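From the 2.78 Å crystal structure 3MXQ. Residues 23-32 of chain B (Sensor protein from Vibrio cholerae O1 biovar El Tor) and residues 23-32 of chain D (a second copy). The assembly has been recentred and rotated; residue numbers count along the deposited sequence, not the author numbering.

Chain B (23-32) LLSELLDQLS
Chain D (23-32) LLSELLDQLS

Each stretch is the last part of an α-helix that begins earlier in its chain and runs through residue 31. Backbone torsions from Leu B23 to Gln B30 stay near -60/-46, with Leu B31 flattening to -77/-20; chain D is helical too but less regular, with Asp D29 at -70/-26, and ends at -85/-17 for Leu D31. The i to i-4 hydrogen bonds confirm the assignment: Leu B27 N to Leu B23 O and Leu D27 N to Leu D23 O are both 2.9 Å, and the ladder continues to Ser B32 N to Leu B28 O at 2.9 Å and Ser D32 N to Leu D28 O at 3.0 Å.

Ser B32 (-55/134) and Ser D32 (-36/122) are the first residues to leave helical torsions. Both adopt the p rotamer, which turns the hydroxyl back to the last turn: Ser B32 OG donates to Asp B29 O at 2.6 Å, and Ser D32 OG to Asp D29 O at 2.8 Å.

The helices run in the same general sense, their N-to-C directions 56° apart, with an axial closest approach of 13.1 Å. That spacing is too wide for backbone contact, so leucine side chains must span the gap. The register is nearly symmetric: CA of Leu B24 lies 9.1 Å from CA of Leu D24, CA of Leu B31 lies 10.0 Å from CA of Leu D31, and between them CA of Leu B27 and CA of Leu D28, like CA of Leu B28 and CA of Leu D27, are 10.1 Å apart. Contact positions 24, 27, 28 and 31 recur at three- and four-residue steps, which keeps them on one helical face.

Leu B31 has the largest covered area, 45 Å², and Leu D31 gives up 41 Å². Both point CA-to-CB toward the other helix and share the m,t rotamer (chi1 -60° and -58°, chi2 161° and 155°). Their methyls meet at 3.6 Å, Leu B31 CD1 to Leu D31 CD1, the shortest contact between the stretches. Leu B31 CD1 also comes within 4.4 Å of Leu D27 CD1.

Leu D27, also covering 41 Å², links this pair to the next turn. It points toward chain B in the t,p rotamer (178°, 62°), and its CD2 lies 4.0 Å from Leu B28 CD2 and 4.3 Å from Leu B27 CD2. Leu B27, likewise t,p, places its CD2 4.2 Å from Leu D28 CD2. The two residues at position 28 are m,t and set out sideways, yet their ends come nearer.

At the N-terminal end, Leu B24 and Leu D24 also start sideways, but t,p rotamers bring Leu B24 CD1 to 3.7 Å from Leu D24 CD1.

In each contacting residue pair the closest atoms are methyl carbons, and no hydrogen bond crosses. The 261 Å² buried in total therefore reflects van der Waals packing and the exclusion of water from leucine surfaces, while Glu B26, Gln B30, Glu D26 and Gln D30 remain exposed and out of reach.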

# COMPACT_ATOMS: atom_id res chain seq x y z
N LEU B 23 -0.34 -3.04 9.29
CA LEU B 23 -0.53 -3.62 7.97
C LEU B 23 -0.05 -2.70 6.87
O LEU B 23 0.61 -3.15 5.93
CB LEU B 23 -1.99 -3.96 7.74
CG LEU B 23 -2.56 -5.15 8.51
CD1 LEU B 23 -3.99 -5.34 8.08
CD2 LEU B 23 -1.77 -6.44 8.27
N LEU B 24 -0.37 -1.41 6.98
CA LEU B 24 0.11 -0.47 5.99
C LEU B 24 1.64 -0.46 6.01
O LEU B 24 2.29 -0.51 4.96
CB LEU B 24 -0.43 0.93 6.22
CG LEU B 24 0.07 1.95 5.18
CD1 LEU B 24 -0.15 1.46 3.75
CD2 LEU B 24 -0.60 3.28 5.42
N SER B 25 2.21 -0.43 7.20
CA SER B 25 3.65 -0.48 7.33
C SER B 25 4.20 -1.74 6.66
O SER B 25 5.11 -1.64 5.85
CB SER B 25 4.06 -0.40 8.80
OG SER B 25 5.39 -0.83 8.97
N GLU B 26 3.63 -2.91 6.95
CA GLU B 26 4.06 -4.17 6.34
C GLU B 26 4.06 -4.08 4.80
O GLU B 26 5.06 -4.41 4.14
CB GLU B 26 3.17 -5.31 6.82
CG GLU B 26 3.84 -6.68 6.91
CD GLU B 26 3.05 -7.69 7.80
OE1 GLU B 26 3.25 -8.92 7.59
OE2 GLU B 26 2.24 -7.27 8.69
N LEU B 27 2.97 -3.58 4.23
CA LEU B 27 2.86 -3.44 2.78
C LEU B 27 3.96 -2.54 2.18
O LEU B 27 4.58 -2.90 1.16
CB LEU B 27 1.48 -2.90 2.40
CG LEU B 27 1.23 -2.68 0.91
CD1 LEU B 27 1.18 -4.00 0.15
CD2 LEU B 27 -0.02 -1.86 0.67
N LEU B 28 4.19 -1.39 2.80
CA LEU B 28 5.19 -0.46 2.27
C LEU B 28 6.59 -1.05 2.30
O LEU B 28 7.35 -0.90 1.35
CB LEU B 28 5.13 0.89 2.98
CG LEU B 28 3.76 1.57 2.87
CD1 LEU B 28 3.66 2.84 3.73
CD2 LEU B 28 3.43 1.86 1.42
N ASP B 29 6.90 -1.75 3.39
CA ASP B 29 8.15 -2.49 3.54
C ASP B 29 8.31 -3.47 2.38
O ASP B 29 9.38 -3.57 1.79
CB ASP B 29 8.11 -3.25 4.86
CG ASP B 29 9.48 -3.40 5.50
OD1 ASP B 29 10.46 -3.78 4.79
OD2 ASP B 29 9.57 -3.14 6.73
N GLN B 30 7.24 -4.18 2.07
CA GLN B 30 7.22 -5.16 0.99
C GLN B 30 7.48 -4.54 -0.38
O GLN B 30 8.33 -5.00 -1.13
CB GLN B 30 5.89 -5.92 1.00
CG GLN B 30 6.02 -7.41 0.80
CD GLN B 30 6.71 -8.11 1.96
OE1 GLN B 30 6.33 -7.93 3.12
NE2 GLN B 30 7.72 -8.91 1.65
N LEU B 31 6.74 -3.48 -0.70
CA LEU B 31 6.84 -2.83 -2.01
C LEU B 31 8.06 -1.94 -2.20
O LEU B 31 8.43 -1.63 -3.33
CB LEU B 31 5.59 -1.99 -2.26
CG LEU B 31 4.26 -2.74 -2.26
CD1 LEU B 31 3.17 -1.74 -2.05
CD2 LEU B 31 4.06 -3.53 -3.55
N SER B 32 8.66 -1.52 -1.11
CA SER B 32 9.78 -0.59 -1.14
C SER B 32 10.90 -1.10 -2.04
O SER B 32 11.29 -2.27 -1.97
CB SER B 32 10.33 -0.43 0.25
OG SER B 32 10.77 -1.70 0.69
N LEU D 23 -4.20 8.97 -1.57
CA LEU D 23 -3.00 8.27 -2.03
C LEU D 23 -3.06 6.75 -1.78
O LEU D 23 -2.71 5.95 -2.68
CB LEU D 23 -1.75 8.85 -1.37
CG LEU D 23 -1.31 10.25 -1.82
CD1 LEU D 23 -0.01 10.60 -1.17
CD2 LEU D 23 -1.17 10.34 -3.35
N LEU D 24 -3.50 6.36 -0.59
CA LEU D 24 -3.63 4.95 -0.25
C LEU D 24 -4.63 4.28 -1.17
O LEU D 24 -4.45 3.14 -1.58
CB LEU D 24 -4.06 4.76 1.20
CG LEU D 24 -4.17 3.28 1.60
CD1 LEU D 24 -2.84 2.54 1.40
CD2 LEU D 24 -4.68 3.10 3.02
N SER D 25 -5.68 5.01 -1.49
CA SER D 25 -6.71 4.49 -2.34
C SER D 25 -6.12 4.25 -3.75
O SER D 25 -6.51 3.29 -4.43
CB SER D 25 -7.90 5.44 -2.38
OG SER D 25 -8.90 4.97 -3.27
N GLU D 26 -5.19 5.11 -4.17
CA GLU D 26 -4.61 5.00 -5.51
C GLU D 26 -3.62 3.83 -5.55
O GLU D 26 -3.69 2.96 -6.43
CB GLU D 26 -3.97 6.32 -5.93
CG GLU D 26 -3.55 6.36 -7.39
CD GLU D 26 -2.82 7.67 -7.79
OE1 GLU D 26 -2.38 7.75 -8.96
OE2 GLU D 26 -2.71 8.61 -6.95
N LEU D 27 -2.73 3.79 -4.56
CA LEU D 27 -1.81 2.68 -4.37
C LEU D 27 -2.55 1.35 -4.36
O LEU D 27 -2.19 0.46 -5.12
CB LEU D 27 -1.01 2.84 -3.08
CG LEU D 27 -0.05 1.70 -2.75
CD1 LEU D 27 0.99 1.59 -3.83
CD2 LEU D 27 0.61 1.89 -1.41
N LEU D 28 -3.57 1.21 -3.51
CA LEU D 28 -4.33 -0.04 -3.46
C LEU D 28 -5.01 -0.38 -4.77
O LEU D 28 -5.01 -1.53 -5.18
CB LEU D 28 -5.39 -0.04 -2.37
CG LEU D 28 -4.87 0.02 -0.95
CD1 LEU D 28 -6.06 -0.03 0.01
CD2 LEU D 28 -3.88 -1.10 -0.69
N ASP D 29 -5.59 0.61 -5.44
CA ASP D 29 -6.27 0.34 -6.69
C ASP D 29 -5.28 -0.05 -7.82
O ASP D 29 -5.65 -0.77 -8.74
CB ASP D 29 -7.21 1.49 -7.07
CG ASP D 29 -8.48 1.59 -6.14
OD1 ASP D 29 -8.35 1.66 -4.87
OD2 ASP D 29 -9.61 1.64 -6.69
N GLN D 30 -4.03 0.41 -7.73
CA GLN D 30 -2.98 0.08 -8.69
C GLN D 30 -2.52 -1.36 -8.56
O GLN D 30 -2.32 -2.03 -9.56
CB GLN D 30 -1.76 0.99 -8.50
CG GLN D 30 -1.89 2.41 -9.05
CD GLN D 30 -1.36 2.55 -10.46
OE1 GLN D 30 -0.38 1.90 -10.84
NE2 GLN D 30 -2.02 3.39 -11.26
N LEU D 31 -2.33 -1.82 -7.32
CA LEU D 31 -1.81 -3.17 -7.07
C LEU D 31 -2.87 -4.25 -7.06
O LEU D 31 -2.55 -5.42 -7.16
CB LEU D 31 -1.08 -3.20 -5.74
CG LEU D 31 0.07 -2.22 -5.61
CD1 LEU D 31 0.27 -1.91 -4.15
CD2 LEU D 31 1.32 -2.80 -6.25
N SER D 32 -4.12 -3.84 -6.93
CA SER D 32 -5.28 -4.70 -7.07
C SER D 32 -5.07 -5.77 -8.16
O SER D 32 -4.81 -5.45 -9.32
CB SER D 32 -6.48 -3.83 -7.45
OG SER D 32 -6.41 -3.43 -8.83